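Local coordinates for long form salivary protein D7L (Phlebotomus duboscqi, PDB 6MT7) that binds and sequesters cysteinyl leukotrienes and a stable thromboxane A2 analogue, helping female sand flies to feed on blood, at residues P89-T93 with C94-Y98. Residues are numbered along the deposited sequence; the frame is centred on the assembly and turned at random.
Sequences PTDGT and CKDIY
Thr-93 OG1 ties the loop to the helix by both giving and receiving a hydrogen bond. It donates to Asp-91 OD1 at 2.7 Å and accepts from the backbone N of Asp-96 at 3.0 Å, so the hydroxyl caps an amide of the first helical turn. A chi1 of 63° tucks OG1 between its own backbone N and carbonyl carbon, from where it can reach forward to that amide. Threonine suits this N-cap, being short and able to play both parts. Asp-91 OD1 is gripped twice, on its syn side by that hydroxyl and on its anti side by Thr-93 N at 3.0 Å, the latter closing an Asx turn.

Asp-96 answers from the helix. With CG anti to its backbone N (chi1 -158°), its carboxylate reaches back to the loop, where OD2 accepts from Asp-91 N at 2.9 Å on its anti side. OD2 also lies 3.5 Å from Asp-91 OD1, a closeness of like charges that the N-H donors probably ease. Thr-90 OG1 accepts from Gly-92 N in an ST turn, while its CG2 rests 3.8 Å from Ile-97 CG1. Gly-92 has a positive phi, and a CB there would jam against the carbonyl O of Asp-91, so glycine fits the turn.

Cys-94, disulfide-bonded to Cys-44, fastens this helix start to helix 40-52 in the odorant-binding-protein-like domain, and the whole is a threonine N-cap joined to an Asx turn.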
ATOM      1  N   PRO A  89     -14.252   8.124 -15.165  1.00 14.77           N
ATOM      2  CA  PRO A  89     -13.023   8.916 -15.035  1.00 13.49           C
ATOM      3  C   PRO A  89     -13.170  10.066 -14.048  1.00 10.39           C
ATOM      4  O   PRO A  89     -14.216  10.712 -13.957  1.00 16.47           O
ATOM      5  CB  PRO A  89     -12.782   9.429 -16.460  1.00 17.18           C
ATOM      6  CG  PRO A  89     -14.141   9.438 -17.082  1.00 18.38           C
ATOM      7  CD  PRO A  89     -14.862   8.256 -16.499  1.00 20.38           C
ATOM      8  N   THR A  90     -12.114  10.291 -13.277  1.00 12.85           N
ATOM      9  CA  THR A  90     -11.989  11.495 -12.470  1.00 15.16           C
ATOM     10  C   THR A  90     -11.112  12.498 -13.210  1.00 10.71           C
ATOM     11  O   THR A  90     -10.502  12.188 -14.238  1.00 13.87           O
ATOM     12  CB  THR A  90     -11.391  11.194 -11.091  1.00 10.98           C
ATOM     13  OG1 THR A  90      -9.973  11.016 -11.208  1.00 15.58           O
ATOM     14  CG2 THR A  90     -12.008   9.939 -10.493  1.00 22.83           C
ATOM     15  N   ASP A  91     -11.040  13.709 -12.672  1.00 13.74           N
ATOM     16  CA  ASP A  91     -10.120  14.694 -13.218  1.00 14.45           C
ATOM     17  C   ASP A  91      -8.736  14.603 -12.590  1.00 13.54           C
ATOM     18  O   ASP A  91      -7.916  15.493 -12.804  1.00 18.84           O
ATOM     19  CB  ASP A  91     -10.691  16.109 -13.073  1.00 17.48           C
ATOM     20  CG  ASP A  91     -10.868  16.541 -11.627  1.00 17.99           C
ATOM     21  OD1 ASP A  91     -10.308  15.889 -10.729  1.00 14.42           O
ATOM     22  OD2 ASP A  91     -11.569  17.556 -11.395  1.00 16.54           O
ATOM     23  N   GLY A  92      -8.473  13.566 -11.794  1.00 15.88           N
ATOM     24  CA  GLY A  92      -7.167  13.338 -11.223  1.00 18.04           C
ATOM     25  C   GLY A  92      -6.915  13.990  -9.876  1.00 14.38           C
ATOM     26  O   GLY A  92      -5.963  13.605  -9.192  1.00 21.32           O
ATOM     27  N   THR A  93      -7.721  14.975  -9.483  1.00 10.68           N
ATOM     28  CA  THR A  93      -7.507  15.655  -8.213  1.00  8.42           C
ATOM     29  C   THR A  93      -7.913  14.763  -7.049  1.00  7.65           C
ATOM     30  O   THR A  93      -8.710  13.829  -7.188  1.00  7.60           O
ATOM     31  CB  THR A  93      -8.304  16.967  -8.132  1.00  9.09           C
ATOM     32  OG1 THR A  93      -9.713  16.694  -8.195  1.00  7.05           O
ATOM     33  CG2 THR A  93      -7.930  17.904  -9.277  1.00 11.97           C
ATOM     34  N   CYS A  94      -7.360  15.071  -5.874  1.00  5.57           N
ATOM     35  CA  CYS A  94      -7.824  14.405  -4.664  1.00  5.53           C
ATOM     36  C   CYS A  94      -9.283  14.735  -4.396  1.00  8.84           C
ATOM     37  O   CYS A  94     -10.045  13.884  -3.929  1.00  7.20           O
ATOM     38  CB  CYS A  94      -6.994  14.825  -3.455  1.00  5.43           C
ATOM     39  SG  CYS A  94      -5.186  14.777  -3.594  1.00 10.11           S
ATOM     40  N   LYS A  95      -9.676  15.987  -4.637  1.00  6.23           N
ATOM     41  CA  LYS A  95     -11.048  16.398  -4.367  1.00  8.75           C
ATOM     42  C   LYS A  95     -12.045  15.576  -5.176  1.00  7.44           C
ATOM     43  O   LYS A  95     -13.067  15.133  -4.639  1.00  8.08           O
ATOM     44  CB  LYS A  95     -11.204  17.890  -4.660  1.00 13.46           C
ATOM     45  CG  LYS A  95     -12.644  18.365  -4.718  1.00 19.72           C
ATOM     46  CD  LYS A  95     -13.179  18.687  -3.345  1.00 22.64           C
ATOM     47  CE  LYS A  95     -14.262  19.768  -3.429  1.00 27.05           C
ATOM     48  NZ  LYS A  95     -15.485  19.269  -4.133  1.00 29.38           N
ATOM     49  N   ASP A  96     -11.762  15.345  -6.465  1.00  6.84           N
ATOM     50  CA  ASP A  96     -12.710  14.602  -7.294  1.00  8.55           C
ATOM     51  C   ASP A  96     -12.793  13.143  -6.858  1.00  8.45           C
ATOM     52  O   ASP A  96     -13.883  12.561  -6.806  1.00  6.30           O
ATOM     53  CB  ASP A  96     -12.307  14.694  -8.766  1.00 11.29           C
ATOM     54  CG  ASP A  96     -13.467  14.434  -9.714  1.00 17.51           C
ATOM     55  OD1 ASP A  96     -14.620  14.756  -9.363  1.00 20.24           O
ATOM     56  OD2 ASP A  96     -13.213  13.927 -10.826  1.00 15.42           O
ATOM     57  N   ILE A  97     -11.652  12.535  -6.538  1.00  6.03           N
ATOM     58  CA  ILE A  97     -11.677  11.136  -6.121  1.00  6.09           C
ATOM     59  C   ILE A  97     -12.396  10.994  -4.786  1.00  6.10           C
ATOM     60  O   ILE A  97     -13.177  10.055  -4.582  1.00  6.32           O
ATOM     61  CB  ILE A  97     -10.247  10.583  -6.071  1.00 12.28           C
ATOM     62  CG1 ILE A  97      -9.711  10.464  -7.498  1.00 12.05           C
ATOM     63  CG2 ILE A  97     -10.220   9.236  -5.367  1.00 17.37           C
ATOM     64  CD1 ILE A  97      -8.217  10.312  -7.579  1.00 25.65           C
ATOM     65  N   TYR A  98     -12.167  11.943  -3.871  1.00  5.97           N
ATOM     66  CA  TYR A  98     -12.907  11.972  -2.612  1.00  6.03           C
ATOM     67  C   TYR A  98     -14.405  12.129  -2.856  1.00  6.24           C
ATOM     68  O   TYR A  98     -15.219  11.380  -2.303  1.00  6.41           O
ATOM     69  CB  TYR A  98     -12.378  13.110  -1.733  1.00  5.88           C
ATOM     70  CG  TYR A  98     -13.115  13.299  -0.426  1.00  5.97           C
ATOM     71  CD1 TYR A  98     -14.210  14.156  -0.344  1.00  7.85           C
ATOM     72  CD2 TYR A  98     -12.706  12.639   0.727  1.00  5.99           C
ATOM     73  CE1 TYR A  98     -14.891  14.341   0.846  1.00  7.23           C
ATOM     74  CE2 TYR A  98     -13.380  12.822   1.939  1.00  6.13           C
ATOM     75  CZ  TYR A  98     -14.467  13.683   1.989  1.00  6.23           C
ATOM     76  OH  TYR A  98     -15.161  13.891   3.152  1.00  6.40           O
TER